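Local coordinates for periplasmic solute binding protein (Pectobacterium atrosepticum, PDB 4RY1), which probably binds a sugar in the periplasm and delivers it to an ABC-type importer, as many members of bacterial solute-binding protein family 1 do, at residues Q181-D186 with R199-E204; G175-A180 with G281-P286; I188-Q193 with S365-N370; K136-L141 with I272-A277. One frame throughout, in Å; residues are numbered along the deposited sequence.

Contact 1 (Q181-D186 with R199-E204); sequences QKYGID and RDQVRE
Y183 and E204 meet tip to tip, the phenol at the end of helix 169-183 reaching across to the carboxylate on the first turns of helix 199-214. The hydroxyl OH of Y183 donates to OE1 of E204 at 2.5 Å, using the syn lone pair of that oxygen. Ring and carboxylate stand almost perpendicular, 88° apart, with the carboxylate at the ring edge. K182 arrives at the other oxygen: its NZ lies 2.6 Å from E204 OE2 in a salt bridge, on the syn side and somewhat out of the carboxylate plane. The same NZ donates to Y183 OH at 3.2 Å, closing a small circuit of ammonium, phenol and carboxylate. E204 has CG anti to its backbone N (chi1 -179°), and the chain beyond CG is extended, with the carboxylate ending at the neighbouring helix. The Y183 ring is sandwiched. CG of K182 sits over the centre of one face, and over the centre of the opposite face NE2 of Q201 lies 3.4 Å above the plane, with the amide turned 73° from the ring. The other end of that amide is held by S198, whose backbone N donates to OE1 of Q201, while CD1 of I185 meets this oxygen tip to tip, 3.9 Å from Q201 OE1. The contact joins the two helices at the protein surface, and its chemistry implies a carboxylate with each oxygen engaged by a different donor; the nearby ammonium would be expected to stabilise its negative charge.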
loop_
_atom_site.group_PDB
_atom_site.type_symbol
_atom_site.label_atom_id
_atom_site.label_comp_id
_atom_site.label_asym_id
_atom_site.label_seq_id
_atom_site.Cartn_x
_atom_site.Cartn_y
_atom_site.Cartn_z
ATOM N N GLN A 181 -3.993 -0.259 -18.449
ATOM C CA GLN A 181 -4.529 -1.312 -19.323
ATOM C C GLN A 181 -4.983 -0.767 -20.659
ATOM O O GLN A 181 -4.730 -1.359 -21.709
ATOM C CB GLN A 181 -5.708 -1.993 -18.663
ATOM C CG GLN A 181 -5.299 -2.806 -17.456
ATOM C CD GLN A 181 -6.488 -3.432 -16.774
ATOM O OE1 GLN A 181 -7.624 -3.278 -17.214
ATOM N NE2 GLN A 181 -6.237 -4.142 -15.695
ATOM N N LYS A 182 -5.663 0.371 -20.597
ATOM C CA LYS A 182 -6.272 0.973 -21.801
ATOM C C LYS A 182 -5.262 1.608 -22.743
ATOM O O LYS A 182 -5.334 1.469 -23.963
ATOM C CB LYS A 182 -7.277 2.058 -21.413
ATOM C CG LYS A 182 -7.962 2.683 -22.618
ATOM C CD LYS A 182 -9.322 3.224 -22.258
ATOM C CE LYS A 182 -10.141 3.450 -23.517
ATOM N NZ LYS A 182 -10.916 4.707 -23.420
ATOM N N TYR A 183 -4.341 2.342 -22.147
ATOM C CA TYR A 183 -3.404 3.184 -22.878
ATOM C C TYR A 183 -1.926 2.808 -22.755
ATOM O O TYR A 183 -1.105 3.329 -23.510
ATOM C CB TYR A 183 -3.560 4.628 -22.427
ATOM C CG TYR A 183 -4.911 5.228 -22.708
ATOM C CD1 TYR A 183 -5.283 5.550 -24.014
ATOM C CD2 TYR A 183 -5.804 5.499 -21.679
ATOM C CE1 TYR A 183 -6.507 6.115 -24.282
ATOM C CE2 TYR A 183 -7.040 6.058 -21.942
ATOM C CZ TYR A 183 -7.379 6.364 -23.251
ATOM O OH TYR A 183 -8.588 6.918 -23.560
ATOM N N GLY A 184 -1.570 1.961 -21.791
ATOM C CA GLY A 184 -0.169 1.571 -21.610
ATOM C C GLY A 184 0.731 2.699 -21.139
ATOM O O GLY A 184 1.952 2.670 -21.384
ATOM N N ILE A 185 0.148 3.693 -20.465
ATOM C CA ILE A 185 0.914 4.792 -19.880
ATOM C C ILE A 185 0.561 4.941 -18.397
ATOM O O ILE A 185 -0.503 4.481 -17.955
ATOM C CB ILE A 185 0.727 6.141 -20.615
ATOM C CG1 ILE A 185 -0.686 6.705 -20.460
ATOM C CG2 ILE A 185 1.052 5.964 -22.091
ATOM C CD1 ILE A 185 -0.747 8.205 -20.684
ATOM N N ASP A 186 1.467 5.584 -17.658
ATOM C CA ASP A 186 1.279 5.901 -16.240
ATOM C C ASP A 186 0.660 7.291 -16.108
ATOM O O ASP A 186 0.609 8.069 -17.050
ATOM C CB ASP A 186 2.613 5.847 -15.471
ATOM C CG ASP A 186 2.430 6.017 -13.956
ATOM O OD1 ASP A 186 1.487 5.411 -13.410
ATOM O OD2 ASP A 186 3.164 6.826 -13.345
ATOM N N ARG A 199 -5.457 16.348 -21.009
ATOM C CA ARG A 199 -6.664 16.937 -20.433
ATOM C C ARG A 199 -7.836 15.960 -20.579
ATOM O O ARG A 199 -8.606 15.746 -19.643
ATOM C CB ARG A 199 -7.008 18.258 -21.110
ATOM C CG ARG A 199 -8.371 18.807 -20.699
ATOM C CD ARG A 199 -8.956 19.700 -21.777
ATOM N NE ARG A 199 -9.513 18.938 -22.891
ATOM C CZ ARG A 199 -10.094 19.498 -23.948
ATOM N NH1 ARG A 199 -10.576 18.744 -24.926
ATOM N NH2 ARG A 199 -10.196 20.821 -24.024
ATOM N N ASP A 200 -7.976 15.372 -21.764
ATOM C CA ASP A 200 -9.038 14.382 -22.035
ATOM C C ASP A 200 -8.948 13.113 -21.185
ATOM O O ASP A 200 -9.958 12.573 -20.722
ATOM C CB ASP A 200 -9.064 14.018 -23.522
ATOM C CG ASP A 200 -9.787 15.059 -24.363
ATOM O OD1 ASP A 200 -10.230 16.091 -23.800
ATOM O OD2 ASP A 200 -9.895 14.852 -25.591
ATOM N N GLN A 201 -7.736 12.644 -20.969
ATOM C CA GLN A 201 -7.522 11.460 -20.130
ATOM C C GLN A 201 -7.827 11.682 -18.638
ATOM O O GLN A 201 -8.360 10.796 -17.972
ATOM C CB GLN A 201 -6.111 10.937 -20.339
ATOM C CG GLN A 201 -5.979 10.268 -21.693
ATOM C CD GLN A 201 -4.550 9.902 -22.043
ATOM O OE1 GLN A 201 -3.610 10.656 -21.757
ATOM N NE2 GLN A 201 -4.385 8.760 -22.693
ATOM N N VAL A 202 -7.513 12.864 -18.141
ATOM C CA VAL A 202 -7.885 13.256 -16.765
ATOM C C VAL A 202 -9.417 13.296 -16.652
ATOM O O VAL A 202 -9.990 12.835 -15.675
ATOM C CB VAL A 202 -7.254 14.581 -16.332
ATOM C CG1 VAL A 202 -7.713 14.950 -14.942
ATOM C CG2 VAL A 202 -5.729 14.456 -16.364
ATOM N N ARG A 203 -10.093 13.832 -17.661
ATOM C CA ARG A 203 -11.571 13.731 -17.687
ATOM C C ARG A 203 -12.129 12.313 -17.644
ATOM O O ARG A 203 -13.118 12.035 -16.967
ATOM C CB ARG A 203 -12.125 14.410 -18.915
ATOM C CG ARG A 203 -12.081 15.895 -18.770
ATOM C CD ARG A 203 -12.348 16.564 -20.103
ATOM N NE ARG A 203 -12.220 18.006 -19.969
ATOM C CZ ARG A 203 -12.623 18.877 -20.887
ATOM N NH1 ARG A 203 -13.172 18.457 -22.023
ATOM N NH2 ARG A 203 -12.470 20.176 -20.673
ATOM N N GLU A 204 -11.492 11.438 -18.403
ATOM C CA GLU A 204 -11.834 10.032 -18.463
ATOM C C GLU A 204 -11.633 9.378 -17.092
ATOM O O GLU A 204 -12.423 8.531 -16.692
ATOM C CB GLU A 204 -10.996 9.336 -19.540
ATOM C CG GLU A 204 -11.288 7.854 -19.711
ATOM C CD GLU A 204 -10.600 7.241 -20.914
ATOM O OE1 GLU A 204 -9.730 7.916 -21.511
ATOM O OE2 GLU A 204 -10.887 6.063 -21.210
#

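Contact 2 (G175-A180 with G281-P286); sequences GRSYMA and GLTSKP
S177 and G281 touch where helix 169-183 passes the loop leading into strand 284-292, and their CA atoms are 4.5 Å apart. CB of S177 points to this loop and lies 3.6 Å from G281 O. With OG anti to the backbone N (chi1 -172°), the hydroxyl reaches that carbonyl and donates to G281 O at 2.7 Å. It comes from above the carbonyl plane, 42° out of it, at a C=O...donor angle of 117°. From the opposite face OG1 of T283 donates to the same G281 O at 2.9 Å, so two hydroxyls grip one buried carbonyl oxygen. Backbone fit matters as well: G281 has positive phi and brings its CA close to the helix, against CB of A180. R176 reaches the same loop with its tip. Its NH1 stands 3.2 Å from T283 OG1 and gives a hydrogen bond to a water 2.7 Å from NH1, which in turn donates to L282 O at 2.8 Å. The remaining nitrogens of the guanidinium look elsewhere, NE to D186 in a salt bridge and NH2 to the carbonyls of V362 and A363, which fixes the group beside the loop. S177 OG is also hydrogen-bonded to a bound glycerol, probably from the crystallisation liquor. The chemistry is that of a buried polar joint: hydroxyls and a water satisfy the loop carbonyls G281 O and L282 O, and S177 OG carries the network on to the glycerol, which may mark a pocket.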
loop_
_atom_site.group_PDB
_atom_site.type_symbol
_atom_site.label_atom_id
_atom_site.label_comp_id
_atom_site.label_asym_id
_atom_site.label_seq_id
_atom_site.Cartn_x
_atom_site.Cartn_y
_atom_site.Cartn_z
ATOM N N GLY A 175 -8.226 3.448 -10.862
ATOM C CA GLY A 175 -8.348 4.226 -12.102
ATOM C C GLY A 175 -7.037 4.190 -12.879
ATOM O O GLY A 175 -7.019 3.992 -14.092
ATOM N N ARG A 176 -5.927 4.405 -12.176
ATOM C CA ARG A 176 -4.596 4.320 -12.799
ATOM C C ARG A 176 -4.373 2.962 -13.467
ATOM O O ARG A 176 -3.803 2.885 -14.574
ATOM C CB ARG A 176 -3.502 4.563 -11.762
ATOM C CG ARG A 176 -2.112 4.528 -12.378
ATOM C CD ARG A 176 -1.219 3.547 -11.684
ATOM N NE ARG A 176 0.069 3.331 -12.332
ATOM C CZ ARG A 176 0.517 2.145 -12.701
ATOM N NH1 ARG A 176 -0.176 1.050 -12.438
ATOM N NH2 ARG A 176 1.701 2.043 -13.295
ATOM N N SER A 177 -4.802 1.889 -12.803
ATOM C CA SER A 177 -4.627 0.536 -13.329
ATOM C C SER A 177 -5.465 0.373 -14.612
ATOM O O SER A 177 -4.982 -0.131 -15.643
ATOM C CB SER A 177 -5.002 -0.511 -12.257
ATOM O OG SER A 177 -4.695 -1.832 -12.640
ATOM N N TYR A 178 -6.708 0.838 -14.549
ATOM C CA TYR A 178 -7.585 0.877 -15.725
ATOM C C TYR A 178 -6.930 1.599 -16.910
ATOM O O TYR A 178 -6.902 1.095 -18.040
ATOM C CB TYR A 178 -8.910 1.566 -15.380
ATOM C CG TYR A 178 -9.826 1.822 -16.565
ATOM C CD1 TYR A 178 -10.619 0.801 -17.089
ATOM C CD2 TYR A 178 -9.935 3.097 -17.136
ATOM C CE1 TYR A 178 -11.469 1.031 -18.160
ATOM C CE2 TYR A 178 -10.798 3.337 -18.196
ATOM C CZ TYR A 178 -11.558 2.297 -18.706
ATOM O OH TYR A 178 -12.410 2.497 -19.776
ATOM N N MET A 179 -6.415 2.786 -16.639
ATOM C CA MET A 179 -5.805 3.616 -17.684
ATOM C C MET A 179 -4.508 3.019 -18.224
ATOM O O MET A 179 -4.169 3.200 -19.396
ATOM C CB MET A 179 -5.569 5.036 -17.186
ATOM C CG MET A 179 -6.840 5.783 -16.794
ATOM S SD MET A 179 -7.975 6.286 -18.159
ATOM C CE MET A 179 -7.039 7.663 -18.844
ATOM N N ALA A 180 -3.792 2.292 -17.375
ATOM C CA ALA A 180 -2.569 1.603 -17.830
ATOM C C ALA A 180 -2.936 0.468 -18.789
ATOM O O ALA A 180 -2.269 0.254 -19.804
ATOM C CB ALA A 180 -1.773 1.067 -16.664
ATOM N N GLY A 281 -1.588 -3.728 -15.895
ATOM C CA GLY A 281 -1.918 -2.728 -14.882
ATOM C C GLY A 281 -1.658 -3.210 -13.463
ATOM O O GLY A 281 -2.089 -2.573 -12.518
ATOM N N LEU A 282 -0.940 -4.327 -13.320
ATOM C CA LEU A 282 -0.576 -4.868 -12.004
ATOM C C LEU A 282 0.255 -3.849 -11.263
ATOM O O LEU A 282 1.236 -3.332 -11.777
ATOM C CB LEU A 282 0.227 -6.167 -12.131
ATOM C CG LEU A 282 0.647 -6.863 -10.835
ATOM C CD1 LEU A 282 -0.583 -7.294 -10.064
ATOM C CD2 LEU A 282 1.588 -8.034 -11.083
ATOM N N THR A 283 -0.162 -3.568 -10.049
ATOM C CA THR A 283 0.371 -2.421 -9.291
ATOM C C THR A 283 1.025 -2.938 -8.020
ATOM O O THR A 283 0.361 -3.480 -7.142
ATOM C CB THR A 283 -0.759 -1.435 -8.983
ATOM O OG1 THR A 283 -1.343 -1.032 -10.233
ATOM C CG2 THR A 283 -0.265 -0.205 -8.232
ATOM N N SER A 284 2.337 -2.786 -7.966
ATOM C CA SER A 284 3.158 -3.315 -6.885
ATOM C C SER A 284 4.193 -2.319 -6.406
ATOM O O SER A 284 4.660 -1.468 -7.166
ATOM C CB SER A 284 3.886 -4.594 -7.306
ATOM O OG SER A 284 3.027 -5.570 -7.877
ATOM N N LYS A 285 4.571 -2.476 -5.141
ATOM C CA LYS A 285 5.634 -1.658 -4.534
ATOM C C LYS A 285 6.082 -2.317 -3.251
ATOM O O LYS A 285 5.434 -3.245 -2.764
ATOM C CB LYS A 285 5.135 -0.259 -4.200
ATOM C CG LYS A 285 4.128 -0.198 -3.062
ATOM C CD LYS A 285 3.856 1.222 -2.602
ATOM C CE LYS A 285 3.068 1.251 -1.309
ATOM N NZ LYS A 285 2.955 2.639 -0.745
ATOM N N PRO A 286 7.202 -1.857 -2.681
ATOM C CA PRO A 286 7.514 -2.340 -1.328
ATOM C C PRO A 286 6.442 -1.962 -0.347
ATOM O O PRO A 286 5.988 -0.818 -0.353
ATOM C CB PRO A 286 8.820 -1.621 -0.983
ATOM C CG PRO A 286 9.421 -1.253 -2.301
ATOM C CD PRO A 286 8.224 -0.924 -3.155
HETATM O O HOH W 1 1.294 -1.071 -13.364
#

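Contact 3 (I188-Q193 with S365-N370); sequences IDEKKQ and SPFMEN
The E190 carboxylate meets the F367 ring at its edge, CD lying 3.8 Å from F367 CE2 and close to the ring plane. The two flat groups are nearly perpendicular, 89° apart, and the side chains cross at about a right angle. E190 OE2 turns to S365, whose OG donates to it at 2.7 Å, on the anti side and 31° out of the carboxylate plane. S365 OG also accepts from the backbone N of F367, an ST turn that opens the 3-10 segment 366-368; one hydroxyl thus ties the start of this turn to E190. The other carboxylate oxygen, OE1, forms a salt bridge with R74. Beside this polar pair I188 supplies the apolar part: its CG1 packs 3.7 Å from S365 CB and 4.3 Å from M368 CB, while CG2 lies 4.3 Å from F367 CB. The contact brings the short strand 188-189, which pairs antiparallel with 194-195, against the loop between helices 346-356 and 371-385. L406 of helix 391-409 touches both I188 and F367, and helix 69-74 packs on P366 and F367 through P70 and R74.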
loop_
_atom_site.group_PDB
_atom_site.type_symbol
_atom_site.label_atom_id
_atom_site.label_comp_id
_atom_site.label_asym_id
_atom_site.label_seq_id
_atom_site.Cartn_x
_atom_site.Cartn_y
_atom_site.Cartn_z
ATOM N N ILE A 188 1.892 9.638 -14.077
ATOM C CA ILE A 188 2.947 10.646 -13.788
ATOM C C ILE A 188 4.033 10.626 -14.876
ATOM O O ILE A 188 4.488 9.557 -15.277
ATOM C CB ILE A 188 3.649 10.393 -12.426
ATOM C CG1 ILE A 188 2.631 10.177 -11.297
ATOM C CG2 ILE A 188 4.658 11.497 -12.103
ATOM C CD1 ILE A 188 1.804 11.402 -10.983
ATOM N N ASP A 189 4.426 11.816 -15.322
ATOM C CA ASP A 189 5.628 12.023 -16.152
ATOM C C ASP A 189 6.676 12.703 -15.284
ATOM O O ASP A 189 6.650 13.919 -15.133
ATOM C CB ASP A 189 5.331 12.887 -17.401
ATOM C CG ASP A 189 6.497 12.919 -18.375
ATOM O OD1 ASP A 189 7.658 12.816 -17.924
ATOM O OD2 ASP A 189 6.267 13.065 -19.589
ATOM N N GLU A 190 7.587 11.923 -14.702
ATOM C CA GLU A 190 8.573 12.500 -13.785
ATOM C C GLU A 190 9.548 13.471 -14.466
ATOM O O GLU A 190 9.914 14.496 -13.889
ATOM C CB GLU A 190 9.329 11.421 -13.030
ATOM C CG GLU A 190 8.402 10.625 -12.119
ATOM C CD GLU A 190 9.124 9.609 -11.258
ATOM O OE1 GLU A 190 10.351 9.762 -11.051
ATOM O OE2 GLU A 190 8.451 8.664 -10.776
ATOM N N LYS A 191 9.930 13.160 -15.696
ATOM C CA LYS A 191 10.803 14.046 -16.495
ATOM C C LYS A 191 10.196 15.449 -16.688
ATOM O O LYS A 191 10.872 16.482 -16.544
ATOM C CB LYS A 191 11.072 13.425 -17.871
ATOM C CG LYS A 191 11.888 12.142 -17.835
ATOM C CD LYS A 191 11.525 11.221 -18.998
ATOM C CE LYS A 191 12.599 10.178 -19.293
ATOM N NZ LYS A 191 13.492 10.547 -20.428
ATOM N N LYS A 192 8.908 15.466 -17.020
ATOM C CA LYS A 192 8.176 16.728 -17.239
ATOM C C LYS A 192 7.657 17.370 -15.948
ATOM O O LYS A 192 7.129 18.484 -15.974
ATOM C CB LYS A 192 7.003 16.520 -18.197
ATOM C CG LYS A 192 7.375 16.081 -19.605
ATOM C CD LYS A 192 6.195 16.341 -20.539
ATOM C CE LYS A 192 6.169 15.508 -21.818
ATOM N NZ LYS A 192 7.452 14.888 -22.241
ATOM N N GLN A 193 7.798 16.647 -14.831
ATOM C CA GLN A 193 7.309 17.065 -13.502
ATOM C C GLN A 193 5.833 17.388 -13.561
ATOM O O GLN A 193 5.377 18.405 -13.041
ATOM C CB GLN A 193 8.113 18.247 -12.983
ATOM C CG GLN A 193 9.575 17.872 -12.950
ATOM C CD GLN A 193 10.525 18.932 -12.464
ATOM O OE1 GLN A 193 10.156 20.076 -12.189
ATOM N NE2 GLN A 193 11.792 18.547 -12.365
ATOM N N SER A 365 4.841 5.346 -10.082
ATOM C CA SER A 365 5.590 6.485 -9.583
ATOM C C SER A 365 5.285 6.690 -8.119
ATOM O O SER A 365 4.114 6.673 -7.723
ATOM C CB SER A 365 5.185 7.755 -10.319
ATOM O OG SER A 365 5.910 8.841 -9.808
ATOM N N PRO A 366 6.319 6.928 -7.302
ATOM C CA PRO A 366 5.996 7.252 -5.911
ATOM C C PRO A 366 5.167 8.536 -5.785
ATOM O O PRO A 366 4.505 8.764 -4.745
ATOM C CB PRO A 366 7.376 7.408 -5.279
ATOM C CG PRO A 366 8.282 7.802 -6.398
ATOM C CD PRO A 366 7.771 7.008 -7.566
ATOM N N PHE A 367 5.230 9.388 -6.811
ATOM C CA PHE A 367 4.522 10.665 -6.751
ATOM C C PHE A 367 3.012 10.536 -6.863
ATOM O O PHE A 367 2.296 11.449 -6.467
ATOM C CB PHE A 367 5.083 11.621 -7.795
ATOM C CG PHE A 367 6.524 11.949 -7.553
ATOM C CD1 PHE A 367 6.898 12.756 -6.486
ATOM C CD2 PHE A 367 7.510 11.421 -8.356
ATOM C CE1 PHE A 367 8.230 13.014 -6.224
ATOM C CE2 PHE A 367 8.837 11.696 -8.122
ATOM C CZ PHE A 367 9.203 12.494 -7.053
ATOM N N MET A 368 2.534 9.401 -7.378
ATOM C CA MET A 368 1.086 9.125 -7.379
ATOM C C MET A 368 0.522 9.081 -5.957
ATOM O O MET A 368 -0.671 9.369 -5.745
ATOM C CB MET A 368 0.743 7.867 -8.198
ATOM C CG MET A 368 0.788 6.518 -7.481
ATOM S SD MET A 368 0.058 5.141 -8.416
ATOM C CE MET A 368 -1.474 5.958 -8.806
ATOM N N GLU A 369 1.380 8.751 -4.989
ATOM C CA GLU A 369 0.988 8.740 -3.566
ATOM C C GLU A 369 1.341 10.020 -2.800
ATOM O O GLU A 369 1.219 10.059 -1.578
ATOM C CB GLU A 369 1.571 7.525 -2.853
ATOM C CG GLU A 369 1.257 6.231 -3.574
ATOM C CD GLU A 369 1.147 5.040 -2.647
ATOM O OE1 GLU A 369 1.263 5.209 -1.415
ATOM O OE2 GLU A 369 0.936 3.923 -3.158
ATOM N N ASN A 370 1.751 11.073 -3.511
ATOM C CA ASN A 370 2.042 12.361 -2.868
ATOM C C ASN A 370 0.804 12.791 -2.073
ATOM O O ASN A 370 -0.298 12.769 -2.622
ATOM C CB ASN A 370 2.419 13.406 -3.928
ATOM C CG ASN A 370 2.548 14.807 -3.367
ATOM O OD1 ASN A 370 1.547 15.480 -3.153
ATOM N ND2 ASN A 370 3.780 15.272 -3.177
#

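Contact 4 (K136-L141 with I272-A277); sequences KTWDEL and ITIPGA
I272 lays its CG2 methyl over one face of the W138 indole, in a CH-pi contact 3.6 Å from the centroid of the five-membered ring and 18° off the ring normal. Two rotamers build this fit. I272 has CG2 anti to its backbone N, with CG1 beside that nitrogen (chi1 -57°), and the methyl also settles against the backbone of the helix start, 3.3 Å from T137 C. W138 has CG anti to its own carbonyl carbon (chi1 -60°), and its ring end comes nearer the loop than CB does. At the pyrrole side CG1 of I274 approaches W138 CD1 at 3.5 Å, obliquely to the ring. The indole NE1 is taken by Q181 OE1, which also accepts from I274 N, while Q181 NE2 donates to I272 O. The first residues belong to a capped helix N-terminus: T137 is the N-cap of helix 138-152, and its OG1, between the backbone N and the carbonyl carbon, accepts from E140 N at 3.2 Å. In return E140 OE1 accepts from the backbone N of K136, just ahead of the cap. The loop partner comes after strand 266-268 and ends in a type II beta turn from I274 to A277. Backbone joins backbone where T273 N donates to K136 O at 3.1 Å, backed by a CA-H...O contact from T137 CA to T273 O. The T137 and P275 side chains cross at about a right angle, CG2 of T137 4.0 Å from CG of P275, and L141 CD2 reaches I272 CD1, likewise at 4.0 Å.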
loop_
_atom_site.group_PDB
_atom_site.type_symbol
_atom_site.label_atom_id
_atom_site.label_comp_id
_atom_site.label_asym_id
_atom_site.label_seq_id
_atom_site.Cartn_x
_atom_site.Cartn_y
_atom_site.Cartn_z
ATOM N N LYS A 136 -14.529 -10.307 -13.921
ATOM C CA LYS A 136 -13.265 -10.460 -14.649
ATOM C C LYS A 136 -12.930 -9.230 -15.541
ATOM O O LYS A 136 -11.758 -9.011 -15.897
ATOM C CB LYS A 136 -13.260 -11.807 -15.420
ATOM C CG LYS A 136 -13.081 -13.010 -14.488
ATOM C CD LYS A 136 -12.868 -14.334 -15.219
ATOM C CE LYS A 136 -14.077 -15.248 -15.113
ATOM N NZ LYS A 136 -14.032 -16.343 -16.120
ATOM N N THR A 137 -13.941 -8.428 -15.872
ATOM C CA THR A 137 -13.780 -7.217 -16.697
ATOM C C THR A 137 -14.420 -6.013 -16.052
ATOM O O THR A 137 -15.246 -6.161 -15.131
ATOM C CB THR A 137 -14.469 -7.366 -18.050
ATOM O OG1 THR A 137 -15.873 -7.522 -17.825
ATOM C CG2 THR A 137 -13.903 -8.556 -18.780
ATOM N N TRP A 138 -14.038 -4.839 -16.511
ATOM C CA TRP A 138 -14.595 -3.637 -15.943
ATOM C C TRP A 138 -16.120 -3.621 -16.178
ATOM O O TRP A 138 -16.890 -3.215 -15.305
ATOM C CB TRP A 138 -13.884 -2.408 -16.471
ATOM C CG TRP A 138 -12.445 -2.428 -16.137
ATOM C CD1 TRP A 138 -11.417 -2.800 -16.954
ATOM C CD2 TRP A 138 -11.850 -2.106 -14.864
ATOM N NE1 TRP A 138 -10.232 -2.711 -16.283
ATOM C CE2 TRP A 138 -10.464 -2.292 -14.999
ATOM C CE3 TRP A 138 -12.358 -1.690 -13.631
ATOM C CZ2 TRP A 138 -9.575 -2.057 -13.955
ATOM C CZ3 TRP A 138 -11.466 -1.449 -12.589
ATOM C CH2 TRP A 138 -10.101 -1.646 -12.759
ATOM N N ASP A 139 -16.573 -4.148 -17.316
ATOM C CA ASP A 139 -18.017 -4.261 -17.579
ATOM C C ASP A 139 -18.768 -4.995 -16.535
ATOM O O ASP A 139 -19.840 -4.565 -16.114
ATOM C CB ASP A 139 -18.280 -5.029 -18.872
ATOM C CG ASP A 139 -18.141 -4.183 -20.029
ATOM O OD1 ASP A 139 -17.982 -2.960 -19.798
ATOM O OD2 ASP A 139 -18.184 -4.726 -21.155
ATOM N N GLU A 140 -18.230 -6.151 -16.166
ATOM C CA GLU A 140 -18.869 -6.984 -15.166
ATOM C C GLU A 140 -18.876 -6.251 -13.839
ATOM O O GLU A 140 -19.819 -6.387 -13.093
ATOM C CB GLU A 140 -18.201 -8.354 -15.054
ATOM C CG GLU A 140 -18.316 -9.139 -16.364
ATOM C CD GLU A 140 -17.516 -10.433 -16.444
ATOM O OE1 GLU A 140 -16.747 -10.773 -15.504
ATOM O OE2 GLU A 140 -17.661 -11.113 -17.489
ATOM N N LEU A 141 -17.825 -5.487 -13.540
ATOM C CA LEU A 141 -17.797 -4.748 -12.276
ATOM C C LEU A 141 -18.946 -3.733 -12.242
ATOM O O LEU A 141 -19.728 -3.716 -11.293
ATOM C CB LEU A 141 -16.440 -4.070 -12.052
ATOM C CG LEU A 141 -16.391 -3.251 -10.748
ATOM C CD1 LEU A 141 -16.550 -4.146 -9.519
ATOM C CD2 LEU A 141 -15.101 -2.458 -10.672
ATOM N N ILE A 272 -9.174 -7.533 -12.443
ATOM C CA ILE A 272 -10.101 -6.987 -13.435
ATOM C C ILE A 272 -9.300 -6.382 -14.588
ATOM O O ILE A 272 -8.418 -5.554 -14.389
ATOM C CB ILE A 272 -11.046 -5.937 -12.818
ATOM C CG1 ILE A 272 -11.814 -6.573 -11.648
ATOM C CG2 ILE A 272 -12.007 -5.393 -13.873
ATOM C CD1 ILE A 272 -12.584 -5.572 -10.819
ATOM N N THR A 273 -9.651 -6.768 -15.805
ATOM C CA THR A 273 -8.882 -6.350 -16.983
ATOM C C THR A 273 -9.783 -6.021 -18.167
ATOM O O THR A 273 -10.824 -6.645 -18.357
ATOM C CB THR A 273 -7.890 -7.450 -17.393
ATOM O OG1 THR A 273 -7.109 -7.832 -16.251
ATOM C CG2 THR A 273 -6.942 -6.983 -18.453
ATOM N N ILE A 274 -9.371 -5.014 -18.931
ATOM C CA ILE A 274 -9.986 -4.684 -20.232
ATOM C C ILE A 274 -9.663 -5.823 -21.185
ATOM O O ILE A 274 -8.504 -6.200 -21.312
ATOM C CB ILE A 274 -9.424 -3.369 -20.840
ATOM C CG1 ILE A 274 -9.780 -2.150 -19.992
ATOM C CG2 ILE A 274 -9.984 -3.135 -22.250
ATOM C CD1 ILE A 274 -9.060 -0.871 -20.367
ATOM N N PRO A 275 -10.680 -6.375 -21.869
ATOM C CA PRO A 275 -10.367 -7.368 -22.884
ATOM C C PRO A 275 -9.381 -6.762 -23.895
ATOM O O PRO A 275 -9.556 -5.624 -24.326
ATOM C CB PRO A 275 -11.736 -7.661 -23.514
ATOM C CG PRO A 275 -12.723 -7.308 -22.447
ATOM C CD PRO A 275 -12.123 -6.096 -21.807
ATOM N N GLY A 276 -8.310 -7.484 -24.198
ATOM C CA GLY A 276 -7.292 -7.001 -25.144
ATOM C C GLY A 276 -6.411 -5.893 -24.604
ATOM O O GLY A 276 -5.839 -5.104 -25.348
ATOM N N ALA A 277 -6.301 -5.846 -23.286
ATOM C CA ALA A 277 -5.503 -4.819 -22.629
ATOM C C ALA A 277 -4.079 -4.802 -23.138
ATOM O O ALA A 277 -3.499 -5.833 -23.457
ATOM C CB ALA A 277 -5.490 -5.031 -21.117
#

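Helix 169-183 is shared by contacts 1 and 2, whose centres lie 12 Å apart, and R176 of contact 2 joins D186 of contact 1 by a salt bridge, NE to OD1 at 2.7 Å. Contact 4 meets the same helix through Q181, whose OE1 is 2.8 Å from W138 NE1. K285 of contact 2 forms a salt bridge to contact 3, NZ to E369 OE1 at 3.1 Å. Contacts 3 and 4 do not touch, their nearest atoms about 12 Å apart. Glycerol, probably from the crystallisation liquor, is bound at S177 OG of contact 2 and at I272 O of contact 4, and a separate one at K285 NZ; such molecules often mark pockets.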